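Local coordinates for nitroreductase family protein (Lactobacillus plantarum, PDB 4QLX) that probably reduces the enone 10-oxo-11-octadecenoate to 10-oxooctadecanoate with NADH and bound FMN, a step in the saturation of polyunsaturated fatty acids, at residues D17-F28 / L156-N167. Sequence-based numbering, arbitrary orientation.
Sequences DVMFNRHSVRQF and LLVARAHGYDAN. With FMN (flavin mononucleotide), chain C; KTC (10-oxooctadecanoic acid), chain I.
In the FMN site of this nitroreductase fold, the end of helix 15-20 and the phosphate-binding loop after it pack on the end of helix 137-161 and the strand that follows, with Arg160 the main link at the helix end. A bend at chi3 (53°) turns the Arg160 guanidinium so that its edge faces the last helical turn: NE donates to a lone pair of Val18 O (2.8 Å), while NH2 reaches Asp17 O (2.7 Å) from above the carbonyl plane. Asn21 O sits over one face of the guanidinium, 3.6 Å from Arg160 CZ. Two carboxylates probably balance the charge: Asp17 OD2 forms a long salt bridge to NH2, and Arg160 NH1 meets Asp165 OD1 on the syn side of the carboxylate (3.2 Å). An alanine in place of Arg160 would probably leave the carbonyls of Asp17 and Val18 without these donors and both carboxylates without their shared cation. Compact, branched Val18 suits the close helix packing, CG1 against Leu157 CD2 (3.9 Å) and Arg160 CB. Farther on, Val25 N donates to Ala166 O, and Asn167 ND2 bonds weakly to Ser24 OG, whose hydroxyl holds FMN O2P (2.8 Å). Arg22 grips the same phosphate, and extended Arg26 gives NE to flavin O2. Strand 165-169 continues the contact into the sheet beside strand 188-197, Gln83 of helix 81-86 binds Asn167 OD1, and Leu15 of the second subunit packs on Val18.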
loop_
_atom_site.group_PDB
_atom_site.type_symbol
_atom_site.label_atom_id
_atom_site.label_comp_id
_atom_site.label_asym_id
_atom_site.label_seq_id
_atom_site.Cartn_x
_atom_site.Cartn_y
_atom_site.Cartn_z
ATOM N N ASP A 17 -6.928 -0.986 -15.032
ATOM C CA ASP A 17 -7.422 0.384 -15.111
ATOM C C ASP A 17 -7.380 1.064 -13.742
ATOM O O ASP A 17 -6.931 2.203 -13.616
ATOM C CB ASP A 17 -8.844 0.422 -15.671
ATOM C CG ASP A 17 -9.361 1.847 -15.847
ATOM O OD1 ASP A 17 -8.812 2.579 -16.690
ATOM O OD2 ASP A 17 -10.312 2.235 -15.144
ATOM N N VAL A 18 -7.837 0.363 -12.712
ATOM C CA VAL A 18 -7.851 0.949 -11.381
ATOM C C VAL A 18 -6.451 1.347 -10.938
ATOM O O VAL A 18 -6.223 2.492 -10.549
ATOM C CB VAL A 18 -8.481 -0.020 -10.355
ATOM C CG1 VAL A 18 -8.201 0.453 -8.927
ATOM C CG2 VAL A 18 -9.974 -0.119 -10.601
ATOM N N MET A 19 -5.503 0.414 -11.031
ATOM C CA MET A 19 -4.145 0.648 -10.533
ATOM C C MET A 19 -3.231 1.451 -11.464
ATOM O O MET A 19 -2.480 2.317 -11.003
ATOM C CB MET A 19 -3.475 -0.706 -10.215
ATOM C CG MET A 19 -2.082 -0.596 -9.602
ATOM S SD MET A 19 -1.361 -2.240 -9.275
ATOM C CE MET A 19 -2.712 -2.998 -8.364
ATOM N N PHE A 20 -3.276 1.163 -12.761
ATOM C CA PHE A 20 -2.303 1.753 -13.693
ATOM C C PHE A 20 -2.776 3.075 -14.322
ATOM O O PHE A 20 -1.981 3.814 -14.915
ATOM C CB PHE A 20 -1.962 0.746 -14.797
ATOM C CG PHE A 20 -1.473 -0.577 -14.281
ATOM C CD1 PHE A 20 -0.788 -0.661 -13.073
ATOM C CD2 PHE A 20 -1.697 -1.738 -14.998
ATOM C CE1 PHE A 20 -0.330 -1.882 -12.591
ATOM C CE2 PHE A 20 -1.248 -2.970 -14.519
ATOM C CZ PHE A 20 -0.562 -3.036 -13.308
ATOM N N ASN A 21 -4.063 3.371 -14.193
ATOM C CA ASN A 21 -4.594 4.673 -14.614
ATOM C C ASN A 21 -4.982 5.522 -13.417
ATOM O O ASN A 21 -5.769 6.467 -13.541
ATOM C CB ASN A 21 -5.802 4.512 -15.537
ATOM C CG ASN A 21 -5.413 4.069 -16.925
ATOM O OD1 ASN A 21 -4.406 4.524 -17.472
ATOM N ND2 ASN A 21 -6.209 3.177 -17.509
ATOM N N ARG A 22 -4.439 5.163 -12.257
ATOM C CA ARG A 22 -4.628 5.931 -11.033
ATOM C C ARG A 22 -3.788 7.200 -11.085
ATOM O O ARG A 22 -2.601 7.149 -11.397
ATOM C CB ARG A 22 -4.238 5.106 -9.793
ATOM C CG ARG A 22 -4.470 5.863 -8.487
ATOM C CD ARG A 22 -3.536 5.432 -7.379
ATOM N NE ARG A 22 -2.140 5.501 -7.809
ATOM C CZ ARG A 22 -1.423 6.621 -7.860
ATOM N NH1 ARG A 22 -1.956 7.795 -7.497
ATOM N NH2 ARG A 22 -0.167 6.565 -8.279
ATOM N N HIS A 23 -4.398 8.341 -10.766
ATOM C CA HIS A 23 -3.642 9.566 -10.608
ATOM C C HIS A 23 -4.091 10.268 -9.348
ATOM O O HIS A 23 -5.237 10.125 -8.931
ATOM C CB HIS A 23 -3.833 10.494 -11.827
ATOM C CG HIS A 23 -3.421 9.877 -13.128
ATOM N ND1 HIS A 23 -2.121 9.902 -13.585
ATOM C CD2 HIS A 23 -4.139 9.226 -14.074
ATOM C CE1 HIS A 23 -2.054 9.288 -14.752
ATOM N NE2 HIS A 23 -3.265 8.867 -15.071
ATOM N N SER A 24 -3.193 11.043 -8.756
ATOM C CA SER A 24 -3.569 11.946 -7.692
ATOM C C SER A 24 -4.525 12.999 -8.209
ATOM O O SER A 24 -4.169 13.802 -9.083
ATOM C CB SER A 24 -2.345 12.607 -7.082
ATOM O OG SER A 24 -1.742 11.737 -6.136
ATOM N N VAL A 25 -5.743 12.993 -7.679
ATOM C CA VAL A 25 -6.721 14.040 -8.000
ATOM C C VAL A 25 -6.873 14.957 -6.791
ATOM O O VAL A 25 -7.050 14.477 -5.671
ATOM C CB VAL A 25 -8.067 13.437 -8.419
ATOM C CG1 VAL A 25 -9.125 14.516 -8.610
ATOM C CG2 VAL A 25 -7.887 12.604 -9.699
ATOM N N ARG A 26 -6.780 16.273 -7.016
ATOM C CA ARG A 26 -6.727 17.230 -5.925
ATOM C C ARG A 26 -7.921 18.186 -5.932
ATOM O O ARG A 26 -8.212 18.837 -4.926
ATOM C CB ARG A 26 -5.416 18.025 -5.984
ATOM C CG ARG A 26 -4.191 17.207 -5.598
ATOM C CD ARG A 26 -2.882 17.928 -5.907
ATOM N NE ARG A 26 -1.737 17.051 -5.649
ATOM C CZ ARG A 26 -1.205 16.232 -6.555
ATOM N NH1 ARG A 26 -1.704 16.179 -7.792
ATOM N NH2 ARG A 26 -0.176 15.462 -6.225
ATOM N N GLN A 27 -8.615 18.263 -7.056
ATOM C CA GLN A 27 -9.820 19.081 -7.142
ATOM C C GLN A 27 -10.986 18.183 -7.455
ATOM O O GLN A 27 -11.014 17.526 -8.494
ATOM C CB GLN A 27 -9.685 20.163 -8.211
ATOM C CG GLN A 27 -8.568 21.139 -7.981
ATOM C CD GLN A 27 -8.613 22.290 -8.984
ATOM O OE1 GLN A 27 -9.623 22.496 -9.676
ATOM N NE2 GLN A 27 -7.517 23.035 -9.075
ATOM N N PHE A 28 -11.947 18.128 -6.549
ATOM C CA PHE A 28 -13.076 17.246 -6.750
ATOM C C PHE A 28 -14.319 18.044 -7.071
ATOM O O PHE A 28 -14.351 19.250 -6.870
ATOM C CB PHE A 28 -13.285 16.371 -5.511
ATOM C CG PHE A 28 -12.046 15.654 -5.083
ATOM C CD1 PHE A 28 -11.161 16.247 -4.193
ATOM C CD2 PHE A 28 -11.742 14.408 -5.606
ATOM C CE1 PHE A 28 -10.012 15.586 -3.808
ATOM C CE2 PHE A 28 -10.600 13.735 -5.225
ATOM C CZ PHE A 28 -9.729 14.325 -4.335
ATOM N N LEU A 156 -6.807 4.022 -1.689
ATOM C CA LEU A 156 -6.703 4.782 -2.941
ATOM C C LEU A 156 -7.267 3.974 -4.108
ATOM O O LEU A 156 -7.901 4.529 -5.021
ATOM C CB LEU A 156 -5.251 5.171 -3.229
ATOM C CG LEU A 156 -4.543 6.189 -2.335
ATOM C CD1 LEU A 156 -3.105 6.279 -2.775
ATOM C CD2 LEU A 156 -5.189 7.575 -2.444
ATOM N N LEU A 157 -7.039 2.663 -4.077
ATOM C CA LEU A 157 -7.524 1.786 -5.142
ATOM C C LEU A 157 -9.027 1.563 -4.969
ATOM O O LEU A 157 -9.782 1.619 -5.934
ATOM C CB LEU A 157 -6.758 0.439 -5.145
ATOM C CG LEU A 157 -5.250 0.613 -5.379
ATOM C CD1 LEU A 157 -4.459 -0.683 -5.275
ATOM C CD2 LEU A 157 -5.019 1.246 -6.763
ATOM N N VAL A 158 -9.443 1.308 -3.730
ATOM C CA VAL A 158 -10.851 1.107 -3.423
ATOM C C VAL A 158 -11.651 2.314 -3.901
ATOM O O VAL A 158 -12.704 2.162 -4.525
ATOM C CB VAL A 158 -11.078 0.877 -1.916
ATOM C CG1 VAL A 158 -12.552 0.963 -1.584
ATOM C CG2 VAL A 158 -10.529 -0.489 -1.517
ATOM N N ALA A 159 -11.127 3.502 -3.640
ATOM C CA ALA A 159 -11.790 4.738 -4.067
ATOM C C ALA A 159 -12.129 4.682 -5.558
ATOM O O ALA A 159 -13.272 4.948 -5.953
ATOM C CB ALA A 159 -10.908 5.949 -3.748
ATOM N N ARG A 160 -11.142 4.303 -6.373
ATOM C CA ARG A 160 -11.315 4.203 -7.821
ATOM C C ARG A 160 -12.234 3.049 -8.211
ATOM O O ARG A 160 -13.053 3.185 -9.116
ATOM C CB ARG A 160 -9.950 4.069 -8.521
ATOM C CG ARG A 160 -9.270 5.420 -8.735
ATOM C CD ARG A 160 -7.934 5.337 -9.489
ATOM N NE ARG A 160 -8.001 4.610 -10.759
ATOM C CZ ARG A 160 -8.591 5.055 -11.869
ATOM N NH1 ARG A 160 -9.216 6.235 -11.892
ATOM N NH2 ARG A 160 -8.572 4.299 -12.961
ATOM N N ALA A 161 -12.120 1.921 -7.516
ATOM C CA ALA A 161 -13.014 0.799 -7.750
ATOM C C ALA A 161 -14.475 1.163 -7.497
ATOM O O ALA A 161 -15.378 0.522 -8.041
ATOM C CB ALA A 161 -12.611 -0.393 -6.877
ATOM N N HIS A 162 -14.703 2.184 -6.668
ATOM C CA HIS A 162 -16.058 2.693 -6.433
ATOM C C HIS A 162 -16.456 3.806 -7.419
ATOM O O HIS A 162 -17.543 4.386 -7.315
ATOM C CB HIS A 162 -16.191 3.190 -4.996
ATOM C CG HIS A 162 -16.356 2.084 -4.001
ATOM N ND1 HIS A 162 -17.509 1.910 -3.266
ATOM C CD2 HIS A 162 -15.520 1.079 -3.637
ATOM C CE1 HIS A 162 -17.374 0.850 -2.487
ATOM N NE2 HIS A 162 -16.176 0.331 -2.691
ATOM N N GLY A 163 -15.583 4.106 -8.378
ATOM C CA GLY A 163 -15.901 5.128 -9.358
ATOM C C GLY A 163 -15.468 6.530 -8.961
ATOM O O GLY A 163 -15.789 7.495 -9.647
ATOM N N TYR A 164 -14.724 6.637 -7.861
ATOM C CA TYR A 164 -14.220 7.915 -7.390
ATOM C C TYR A 164 -12.754 8.112 -7.763
ATOM O O TYR A 164 -12.214 7.402 -8.614
ATOM C CB TYR A 164 -14.401 8.027 -5.871
ATOM C CG TYR A 164 -15.858 7.916 -5.477
ATOM C CD1 TYR A 164 -16.802 8.792 -6.005
ATOM C CD2 TYR A 164 -16.294 6.940 -4.590
ATOM C CE1 TYR A 164 -18.139 8.694 -5.676
ATOM C CE2 TYR A 164 -17.638 6.835 -4.248
ATOM C CZ TYR A 164 -18.552 7.728 -4.792
ATOM O OH TYR A 164 -19.886 7.647 -4.464
ATOM N N ASP A 165 -12.128 9.084 -7.120
ATOM C CA ASP A 165 -10.695 9.297 -7.234
ATOM C C ASP A 165 -10.212 9.868 -5.929
ATOM O O ASP A 165 -11.019 10.123 -5.037
ATOM C CB ASP A 165 -10.356 10.218 -8.405
ATOM C CG ASP A 165 -10.271 9.463 -9.711
ATOM O OD1 ASP A 165 -9.304 8.674 -9.881
ATOM O OD2 ASP A 165 -11.177 9.627 -10.553
ATOM N N ALA A 166 -8.904 10.082 -5.814
ATOM C CA ALA A 166 -8.319 10.326 -4.509
ATOM C C ALA A 166 -6.898 10.867 -4.550
ATOM O O ALA A 166 -6.167 10.692 -5.524
ATOM C CB ALA A 166 -8.351 9.004 -3.675
ATOM N N ASN A 167 -6.515 11.517 -3.460
ATOM C CA ASN A 167 -5.154 11.978 -3.276
ATOM C C ASN A 167 -4.692 11.604 -1.885
ATOM O O ASN A 167 -5.402 11.855 -0.907
ATOM C CB ASN A 167 -5.051 13.497 -3.483
ATOM C CG ASN A 167 -3.710 14.063 -3.027
ATOM O OD1 ASN A 167 -3.648 14.916 -2.141
ATOM N ND2 ASN A 167 -2.629 13.580 -3.628
HETATM N N1 FMN C . 0.154 15.477 -2.895
HETATM C C2 FMN C . -0.128 16.766 -2.493
HETATM O O2 FMN C . -0.638 17.561 -3.272
HETATM N N3 FMN C . 0.153 17.190 -1.221
HETATM C C4 FMN C . 0.722 16.310 -0.331
HETATM O O4 FMN C . 0.988 16.679 0.805
HETATM C C4A FMN C . 1.022 15.017 -0.727
HETATM N N5 FMN C . 1.595 14.155 0.172
HETATM C C5A FMN C . 1.878 12.859 -0.184
HETATM C C6 FMN C . 2.443 12.041 0.777
HETATM C C7 FMN C . 2.740 10.726 0.466
HETATM C C7M FMN C . 3.343 9.824 1.495
HETATM C C8 FMN C . 2.472 10.248 -0.804
HETATM C C8M FMN C . 2.803 8.819 -1.083
HETATM C C9 FMN C . 1.897 11.075 -1.775
HETATM C C9A FMN C . 1.595 12.403 -1.464
HETATM N N10 FMN C . 1.028 13.291 -2.390
HETATM C C10 FMN C . 0.739 14.590 -2.009
HETATM C "C1'" FMN C . 0.699 12.878 -3.803
HETATM C "C2'" FMN C . 2.006 12.744 -4.617
HETATM O "O2'" FMN C . 2.525 14.013 -4.952
HETATM C "C3'" FMN C . 1.817 11.916 -5.886
HETATM O "O3'" FMN C . 1.542 10.580 -5.502
HETATM C "C4'" FMN C . 3.044 11.883 -6.809
HETATM O "O4'" FMN C . 3.371 13.155 -7.329
HETATM C "C5'" FMN C . 2.805 10.919 -7.969
HETATM O "O5'" FMN C . 1.667 11.291 -8.715
HETATM P P FMN C . 0.427 10.268 -8.863
HETATM O O1P FMN C . -0.632 10.987 -9.672
HETATM O O2P FMN C . -0.107 9.903 -7.489
HETATM O O3P FMN C . 0.854 9.009 -9.582
HETATM O O1 KTC I . -1.306 21.584 -10.454
HETATM C C17 KTC I . -1.148 20.448 -10.012
HETATM O O KTC I . -1.889 19.439 -10.477
HETATM C C16 KTC I . -0.111 20.179 -8.949
HETATM C C15 KTC I . 0.869 19.139 -9.470
HETATM C C14 KTC I . 1.275 18.182 -8.360
HETATM C C13 KTC I . 2.039 18.903 -7.260
HETATM C C12 KTC I . 2.545 17.925 -6.212
HETATM C C11 KTC I . 3.635 18.571 -5.368
HETATM C C10 KTC I . 4.153 17.606 -4.299
HETATM C C9 KTC I . 3.134 17.420 -3.188
HETATM C C8 KTC I . 3.620 16.300 -2.305
HETATM O O2 KTC I . 3.699 15.155 -2.742
HETATM C C7 KTC I . 4.021 16.607 -0.883
HETATM C C6 KTC I . 4.488 15.319 -0.220
HETATM C C5 KTC I . 4.277 15.405 1.283
HETATM C C4 KTC I . 5.557 15.860 1.967
HETATM C C3 KTC I . 5.183 16.541 3.270
HETATM C C2 KTC I . 6.129 16.140 4.388
HETATM C C1 KTC I . 6.235 17.253 5.432
HETATM C C KTC I . 4.884 17.719 5.944
HETATM O O HOH W 1 -7.000 8.932 -11.684
HETATM O O HOH W 2 -4.477 8.583 -5.975
HETATM O O HOH W 3 -7.261 8.639 -7.855
#